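Long-range contacts in peroxisomal fatty acid beta-oxidation multifunctional protein MFP2 (Arabidopsis thaliana, PDB 2WTB), which carries out successive steps of peroxisomal fatty acid beta-oxidation during seed germination, as an enoyl-CoA hydratase and 3-hydroxyacyl-CoA dehydrogenase in one chain: residues E638-F643 with V712-P717; D653-G658 with G670-A675. One frame throughout, in Å; residues are numbered along the deposited sequence.

How the interactions relate
The two contacts share a helical neighbourhood in the C-terminal region but differ in depth, and their chemistry differs with it. Interaction 2 is a buried helix-to-helix contact, in which a carboxylate takes backbone N-H groups at the start of helix 671-678. Interaction 1 lies farther from the centre of the chain, is only partly buried, and sets the C-terminal loop against helix 624-644 without any hydrogen bond between its segments. Their centres are about 10 Å apart. Ala-639 touches Leu-654 and Met-672, so helix 624-644 packs on both helices of interaction 2, while Ser-715 of the loop also packs on Met-672.

Interaction 1. Residues E638-F643 with V712-P717; sequences EACRVF and VLLSAP
Near the end of the chain, the loop that follows helix 702-710 is laid along one side of helix 624-644, in the helical C-terminal part of the region that holds the dehydrogenase activity, away from the predicted active-site residues. Residues 712-717 meet the helix through two side chains one helical turn apart, Cys-640 and Phe-643. The apolar part is small. Cys-640 points its beta carbon at the loop, and its thiol, set beside the backbone N and anti to the carbonyl carbon (chi1 -71°), touches one methyl of Leu-714, with SG 4.0 Å from CD1. Leu-714 is buried, and its extended outer torsion (chi2 178°) helps to carry the methyl out to the sulfur.

The second kind of interaction is between the Phe-643 ring and peptide oxygens, one of them, Ala-716 O, at the edge. The ring is thrown outward with CG anti to the backbone N (chi1 -180°), so that its far rim enters the bend of the loop. Ala-716 O lies near the ring plane, 3.3 Å from Phe-643 CE2. Leu-714 O approaches the same CE2 obliquely at 3.5 Å, and Ser-715 O stands 4.0 Å from Phe-643 CZ. Pro-717 CA lies at the edge too, 4.2 Å from Phe-643 CZ.

Conventional polar bonds are made elsewhere. The carboxylate of Asp-676 accepts from both Leu-714 N and Ser-715 N, and Arg-707 NH1 donates to Ala-716 O. On the helix, Glu-638 pairs with Arg-641 and, through OE2, with Arg-500 and Arg-561, well away from the loop.

With no hydrogen bond joining the two segments, the contact rests on close packing and probably a weak attraction between Ala-716 O and the ring's edge hydrogens; Asp-676 and Arg-707 hold the loop by hydrogen bonds and probably help to set its shape.

Interaction 2. Residues D653-G658 with G670-A675; sequences DLDIAG and GIMFWA
In the helical C-terminal part of the dehydrogenase region, helices 651-662 and 671-678 are joined by a carboxylate of the first that caps the N-terminal turn of the second. Their local axes come within 8.0 Å at 115°, and the tightest point is where the second helix begins. There Asp-655 CA and Gly-670 CA are 3.9 Å apart. At the backbone angles of Gly-670, the N-cap residue, a beta carbon would run into the carbonyl O of the residue before, and it would also fall 2.3 Å from Asp-655 CB, a clash.

Asp-655 OD1 is gripped twice. Met-672 N reaches it at 2.8 Å, nearly along the C-O axis, although the angle at the hydrogen is bent to 138°. Phe-673 N donates more directly, at 3.0 Å and 159°, from somewhat above the carboxylate plane. Both amides belong to the N-terminal turn, whose helix dipole would probably help to stabilise the negative charge. An alanine here in place of Asp-655 removes the acceptor of both N-H groups and would probably loosen the start of helix 671-678.

Beside this grip, Leu-654 and Met-672 run side by side in the same direction, and Leu-654 CB rests 3.8 Å from Met-672 CG. The methionine then bends at its outer torsions and leads its end away from helix 651-662.

Contact is looser at the side chain of Phe-673, the one partly exposed residue here, whose ring turns from helix 651-662 to meet His-288. Apart from the backbone bond, its touch on the aspartate is light: Phe-673 CB lies 3.7 Å from Asp-655 OD2.

Interaction 1. Residues E638-F643 with V712-P717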
ATOM      1  N   GLU A 638     -12.925  -7.183 -18.249  1.00 64.67           N
ATOM      2  CA  GLU A 638     -13.758  -7.622 -17.140  1.00 59.82           C
ATOM      3  C   GLU A 638     -13.877  -6.525 -16.090  1.00 64.37           C
ATOM      4  O   GLU A 638     -14.939  -6.332 -15.496  1.00 67.07           O
ATOM      5  CB  GLU A 638     -13.189  -8.897 -16.516  1.00 59.80           C
ATOM      6  CG  GLU A 638     -14.136  -9.592 -15.555  1.00 66.55           C
ATOM      7  CD  GLU A 638     -15.417 -10.049 -16.227  1.00 71.51           C
ATOM      8  OE1 GLU A 638     -15.356 -10.495 -17.392  1.00 76.49           O
ATOM      9  OE2 GLU A 638     -16.486  -9.967 -15.587  1.00 73.28           O
ATOM     10  N   ALA A 639     -12.780  -5.808 -15.870  1.00 59.96           N
ATOM     11  CA  ALA A 639     -12.774  -4.684 -14.946  1.00 48.45           C
ATOM     12  C   ALA A 639     -13.806  -3.648 -15.371  1.00 65.66           C
ATOM     13  O   ALA A 639     -14.437  -3.007 -14.531  1.00 80.35           O
ATOM     14  CB  ALA A 639     -11.392  -4.058 -14.884  1.00 47.85           C
ATOM     15  N   CYS A 640     -13.974  -3.490 -16.680  1.00 65.24           N
ATOM     16  CA  CYS A 640     -14.931  -2.534 -17.220  1.00 63.81           C
ATOM     17  C   CYS A 640     -16.369  -2.982 -16.984  1.00 65.27           C
ATOM     18  O   CYS A 640     -17.235  -2.166 -16.681  1.00 66.61           O
ATOM     19  CB  CYS A 640     -14.680  -2.301 -18.709  1.00 69.09           C
ATOM     20  SG  CYS A 640     -13.176  -1.367 -19.051  1.00 71.99           S
ATOM     21  N   ARG A 641     -16.618  -4.281 -17.130  1.00 62.08           N
ATOM     22  CA  ARG A 641     -17.920  -4.846 -16.802  1.00 55.47           C
ATOM     23  C   ARG A 641     -18.235  -4.556 -15.338  1.00 69.49           C
ATOM     24  O   ARG A 641     -19.322  -4.080 -15.002  1.00 64.19           O
ATOM     25  CB  ARG A 641     -17.928  -6.355 -17.040  1.00 52.74           C
ATOM     26  CG  ARG A 641     -17.726  -6.778 -18.486  1.00 60.51           C
ATOM     27  CD  ARG A 641     -17.995  -8.270 -18.654  1.00 63.69           C
ATOM     28  NE  ARG A 641     -17.970  -8.692 -20.053  1.00 65.97           N
ATOM     29  CZ  ARG A 641     -16.909  -9.218 -20.655  1.00 74.68           C
ATOM     30  NH1 ARG A 641     -15.778  -9.385 -19.982  1.00 77.88           N
ATOM     31  NH2 ARG A 641     -16.975  -9.576 -21.930  1.00 69.32           N
ATOM     32  N   VAL A 642     -17.269  -4.844 -14.472  1.00 61.90           N
ATOM     33  CA  VAL A 642     -17.411  -4.589 -13.044  1.00 65.55           C
ATOM     34  C   VAL A 642     -17.662  -3.112 -12.763  1.00 68.89           C
ATOM     35  O   VAL A 642     -18.519  -2.761 -11.952  1.00 80.33           O
ATOM     36  CB  VAL A 642     -16.162  -5.049 -12.269  1.00 60.35           C
ATOM     37  CG1 VAL A 642     -16.111  -4.396 -10.895  1.00 56.31           C
ATOM     38  CG2 VAL A 642     -16.141  -6.562 -12.152  1.00 53.34           C
ATOM     39  N   PHE A 643     -16.912  -2.250 -13.439  1.00 65.69           N
ATOM     40  CA  PHE A 643     -17.030  -0.813 -13.235  1.00 63.16           C
ATOM     41  C   PHE A 643     -18.350  -0.270 -13.771  1.00 71.20           C
ATOM     42  O   PHE A 643     -18.986   0.580 -13.147  1.00 75.61           O
ATOM     43  CB  PHE A 643     -15.858  -0.087 -13.891  1.00 61.07           C
ATOM     44  CG  PHE A 643     -15.900   1.401 -13.728  1.00 57.69           C
ATOM     45  CD1 PHE A 643     -16.095   1.967 -12.479  1.00 65.29           C
ATOM     46  CD2 PHE A 643     -15.734   2.235 -14.817  1.00 50.66           C
ATOM     47  CE1 PHE A 643     -16.133   3.337 -12.322  1.00 55.41           C
ATOM     48  CE2 PHE A 643     -15.767   3.606 -14.666  1.00 58.25           C
ATOM     49  CZ  PHE A 643     -15.967   4.158 -13.416  1.00 58.26           C
ATOM     50  N   VAL A 712     -12.273   7.767 -25.716  1.00 95.90           N
ATOM     51  CA  VAL A 712     -12.397   8.414 -24.413  1.00 94.42           C
ATOM     52  C   VAL A 712     -11.797   7.555 -23.301  1.00 85.53           C
ATOM     53  O   VAL A 712     -11.513   6.374 -23.502  1.00 85.29           O
ATOM     54  CB  VAL A 712     -13.868   8.726 -24.081  1.00100.75           C
ATOM     55  CG1 VAL A 712     -14.432   9.742 -25.065  1.00100.53           C
ATOM     56  CG2 VAL A 712     -14.696   7.452 -24.096  1.00103.51           C
ATOM     57  N   LEU A 713     -11.611   8.151 -22.126  1.00 74.25           N
ATOM     58  CA  LEU A 713     -11.012   7.444 -20.998  1.00 78.16           C
ATOM     59  C   LEU A 713     -11.984   6.452 -20.366  1.00 80.09           C
ATOM     60  O   LEU A 713     -13.175   6.731 -20.238  1.00 87.46           O
ATOM     61  CB  LEU A 713     -10.506   8.431 -19.941  1.00 72.98           C
ATOM     62  CG  LEU A 713      -9.538   9.513 -20.421  1.00 71.84           C
ATOM     63  CD1 LEU A 713     -10.301  10.691 -21.015  1.00 73.68           C
ATOM     64  CD2 LEU A 713      -8.648   9.974 -19.282  1.00 59.85           C
ATOM     65  N   LEU A 714     -11.465   5.294 -19.971  1.00 73.12           N
ATOM     66  CA  LEU A 714     -12.286   4.240 -19.388  1.00 72.82           C
ATOM     67  C   LEU A 714     -12.535   4.474 -17.901  1.00 69.65           C
ATOM     68  O   LEU A 714     -13.552   4.044 -17.358  1.00 79.87           O
ATOM     69  CB  LEU A 714     -11.629   2.872 -19.592  1.00 73.70           C
ATOM     70  CG  LEU A 714     -11.420   2.406 -21.033  1.00 73.83           C
ATOM     71  CD1 LEU A 714     -10.717   1.057 -21.062  1.00 66.34           C
ATOM     72  CD2 LEU A 714     -12.745   2.340 -21.774  1.00 72.93           C
ATOM     73  N   SER A 715     -11.598   5.150 -17.247  1.00 62.69           N
ATOM     74  CA  SER A 715     -11.685   5.378 -15.810  1.00 74.51           C
ATOM     75  C   SER A 715     -12.667   6.496 -15.482  1.00 82.33           C
ATOM     76  O   SER A 715     -13.010   6.711 -14.321  1.00 78.44           O
ATOM     77  CB  SER A 715     -10.303   5.695 -15.233  1.00 71.47           C
ATOM     78  OG  SER A 715      -9.445   4.570 -15.323  1.00 65.39           O
ATOM     79  N   ALA A 716     -13.113   7.204 -16.515  1.00 88.70           N
ATOM     80  CA  ALA A 716     -14.086   8.276 -16.344  1.00 82.66           C
ATOM     81  C   ALA A 716     -15.360   7.737 -15.703  1.00 77.08           C
ATOM     82  O   ALA A 716     -15.791   6.625 -16.010  1.00 57.47           O
ATOM     83  CB  ALA A 716     -14.396   8.929 -17.681  1.00 80.72           C
ATOM     84  N   PRO A 717     -15.963   8.529 -14.804  1.00 66.10           N
ATOM     85  CA  PRO A 717     -17.176   8.136 -14.080  1.00 70.66           C
ATOM     86  C   PRO A 717     -18.274   7.662 -15.021  1.00 72.67           C
ATOM     87  O   PRO A 717     -18.399   8.175 -16.133  1.00 73.43           O
ATOM     88  CB  PRO A 717     -17.599   9.433 -13.387  1.00 67.17           C
ATOM     89  CG  PRO A 717     -16.325  10.177 -13.195  1.00 62.96           C
ATOM     90  CD  PRO A 717     -15.495   9.868 -14.408  1.00 64.32           C
TER

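Interaction 2. Residues D653-G658 with G670-A675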
ATOM      1  N   ASP A 653     -10.781   2.411  -7.331  1.00 55.53           N
ATOM      2  CA  ASP A 653     -10.944   1.293  -6.406  1.00 55.83           C
ATOM      3  C   ASP A 653     -10.498  -0.017  -7.055  1.00 68.00           C
ATOM      4  O   ASP A 653      -9.867  -0.858  -6.412  1.00 67.67           O
ATOM      5  CB  ASP A 653     -12.388   1.184  -5.920  1.00 51.39           C
ATOM      6  CG  ASP A 653     -12.718   2.190  -4.824  1.00 64.45           C
ATOM      7  OD1 ASP A 653     -11.781   2.790  -4.251  1.00 56.88           O
ATOM      8  OD2 ASP A 653     -13.919   2.375  -4.532  1.00 73.97           O
ATOM      9  N   LEU A 654     -10.826  -0.182  -8.333  1.00 58.74           N
ATOM     10  CA  LEU A 654     -10.391  -1.350  -9.089  1.00 57.71           C
ATOM     11  C   LEU A 654      -8.865  -1.416  -9.161  1.00 69.50           C
ATOM     12  O   LEU A 654      -8.277  -2.496  -9.091  1.00 63.93           O
ATOM     13  CB  LEU A 654     -10.987  -1.329 -10.495  1.00 49.37           C
ATOM     14  CG  LEU A 654     -12.495  -1.562 -10.586  1.00 60.99           C
ATOM     15  CD1 LEU A 654     -12.915  -1.715 -12.039  1.00 67.52           C
ATOM     16  CD2 LEU A 654     -12.895  -2.786  -9.778  1.00 51.95           C
ATOM     17  N   ASP A 655      -8.232  -0.254  -9.296  1.00 68.35           N
ATOM     18  CA  ASP A 655      -6.775  -0.169  -9.329  1.00 67.10           C
ATOM     19  C   ASP A 655      -6.166  -0.746  -8.057  1.00 73.69           C
ATOM     20  O   ASP A 655      -5.377  -1.692  -8.115  1.00 76.07           O
ATOM     21  CB  ASP A 655      -6.323   1.281  -9.522  1.00 68.08           C
ATOM     22  CG  ASP A 655      -6.660   1.819 -10.900  1.00 75.23           C
ATOM     23  OD1 ASP A 655      -6.739   1.012 -11.849  1.00 73.48           O
ATOM     24  OD2 ASP A 655      -6.842   3.048 -11.038  1.00 76.84           O
ATOM     25  N   ILE A 656      -6.538  -0.176  -6.914  1.00 69.44           N
ATOM     26  CA  ILE A 656      -6.058  -0.655  -5.620  1.00 63.99           C
ATOM     27  C   ILE A 656      -6.367  -2.136  -5.424  1.00 59.74           C
ATOM     28  O   ILE A 656      -5.554  -2.881  -4.877  1.00 66.50           O
ATOM     29  CB  ILE A 656      -6.655   0.159  -4.444  1.00 63.43           C
ATOM     30  CG1 ILE A 656      -5.702   1.281  -4.029  1.00 64.48           C
ATOM     31  CG2 ILE A 656      -6.897  -0.732  -3.239  1.00 61.93           C
ATOM     32  CD1 ILE A 656      -5.232   2.137  -5.168  1.00 73.36           C
ATOM     33  N   ALA A 657      -7.540  -2.561  -5.882  1.00 48.39           N
ATOM     34  CA  ALA A 657      -7.955  -3.949  -5.718  1.00 46.94           C
ATOM     35  C   ALA A 657      -7.000  -4.904  -6.424  1.00 55.79           C
ATOM     36  O   ALA A 657      -6.436  -5.801  -5.801  1.00 60.62           O
ATOM     37  CB  ALA A 657      -9.382  -4.146  -6.214  1.00 46.31           C
ATOM     38  N   GLY A 658      -6.820  -4.706  -7.726  1.00 64.54           N
ATOM     39  CA  GLY A 658      -5.907  -5.526  -8.498  1.00 59.94           C
ATOM     40  C   GLY A 658      -4.503  -5.456  -7.936  1.00 70.68           C
ATOM     41  O   GLY A 658      -3.817  -6.470  -7.810  1.00 81.94           O
ATOM     42  N   GLY A 670      -2.364   0.691 -11.745  1.00 63.81           N
ATOM     43  CA  GLY A 670      -3.481  -0.203 -11.506  1.00 64.62           C
ATOM     44  C   GLY A 670      -4.093  -0.661 -12.814  1.00 64.94           C
ATOM     45  O   GLY A 670      -3.857  -0.055 -13.856  1.00 58.79           O
ATOM     46  N   ILE A 671      -4.888  -1.724 -12.760  1.00 71.69           N
ATOM     47  CA  ILE A 671      -5.434  -2.334 -13.968  1.00 66.20           C
ATOM     48  C   ILE A 671      -6.170  -1.322 -14.850  1.00 61.24           C
ATOM     49  O   ILE A 671      -6.108  -1.401 -16.075  1.00 64.49           O
ATOM     50  CB  ILE A 671      -6.371  -3.515 -13.630  1.00 77.05           C
ATOM     51  CG1 ILE A 671      -6.085  -4.715 -14.534  1.00 90.87           C
ATOM     52  CG2 ILE A 671      -7.828  -3.092 -13.728  1.00 84.95           C
ATOM     53  CD1 ILE A 671      -6.603  -4.557 -15.939  1.00 96.20           C
ATOM     54  N   MET A 672      -6.855  -0.365 -14.229  1.00 63.63           N
ATOM     55  CA  MET A 672      -7.622   0.624 -14.982  1.00 68.62           C
ATOM     56  C   MET A 672      -6.761   1.814 -15.390  1.00 71.17           C
ATOM     57  O   MET A 672      -6.833   2.277 -16.527  1.00 73.23           O
ATOM     58  CB  MET A 672      -8.843   1.093 -14.186  1.00 72.39           C
ATOM     59  CG  MET A 672      -9.876   0.006 -13.930  1.00 74.02           C
ATOM     60  SD  MET A 672     -10.782  -0.496 -15.408  1.00 68.21           S
ATOM     61  CE  MET A 672     -11.710   0.995 -15.757  1.00 71.47           C
ATOM     62  N   PHE A 673      -5.948   2.306 -14.461  1.00 55.22           N
ATOM     63  CA  PHE A 673      -5.015   3.388 -14.766  1.00 61.15           C
ATOM     64  C   PHE A 673      -4.080   2.985 -15.905  1.00 72.91           C
ATOM     65  O   PHE A 673      -3.715   3.809 -16.745  1.00 81.99           O
ATOM     66  CB  PHE A 673      -4.205   3.764 -13.525  1.00 57.52           C
ATOM     67  CG  PHE A 673      -3.233   4.889 -13.751  1.00 66.90           C
ATOM     68  CD1 PHE A 673      -3.564   6.188 -13.406  1.00 65.93           C
ATOM     69  CD2 PHE A 673      -1.984   4.647 -14.303  1.00 70.25           C
ATOM     70  CE1 PHE A 673      -2.670   7.225 -13.608  1.00 70.54           C
ATOM     71  CE2 PHE A 673      -1.088   5.681 -14.510  1.00 72.62           C
ATOM     72  CZ  PHE A 673      -1.430   6.969 -14.161  1.00 64.74           C
ATOM     73  N   TRP A 674      -3.700   1.710 -15.925  1.00 72.96           N
ATOM     74  CA  TRP A 674      -2.811   1.178 -16.951  1.00 67.75           C
ATOM     75  C   TRP A 674      -3.538   1.078 -18.285  1.00 71.24           C
ATOM     76  O   TRP A 674      -2.981   1.407 -19.330  1.00 63.87           O
ATOM     77  CB  TRP A 674      -2.276  -0.194 -16.527  1.00 62.73           C
ATOM     78  CG  TRP A 674      -1.433  -0.878 -17.560  1.00 73.76           C
ATOM     79  CD1 TRP A 674      -0.165  -0.542 -17.937  1.00 71.81           C
ATOM     80  CD2 TRP A 674      -1.788  -2.030 -18.338  1.00 68.05           C
ATOM     81  NE1 TRP A 674       0.285  -1.404 -18.906  1.00 66.18           N
ATOM     82  CE2 TRP A 674      -0.691  -2.328 -19.170  1.00 64.52           C
ATOM     83  CE3 TRP A 674      -2.930  -2.834 -18.416  1.00 66.88           C
ATOM     84  CZ2 TRP A 674      -0.699  -3.396 -20.067  1.00 68.84           C
ATOM     85  CZ3 TRP A 674      -2.937  -3.895 -19.308  1.00 76.00           C
ATOM     86  CH2 TRP A 674      -1.829  -4.166 -20.122  1.00 74.89           C
ATOM     87  N   ALA A 675      -4.790   0.633 -18.238  1.00 67.28           N
ATOM     88  CA  ALA A 675      -5.614   0.518 -19.438  1.00 73.81           C
ATOM     89  C   ALA A 675      -5.711   1.848 -20.179  1.00 74.23           C
ATOM     90  O   ALA A 675      -5.555   1.898 -21.399  1.00 75.70           O
ATOM     91  CB  ALA A 675      -7.005  -0.002 -19.086  1.00 66.12           C
TER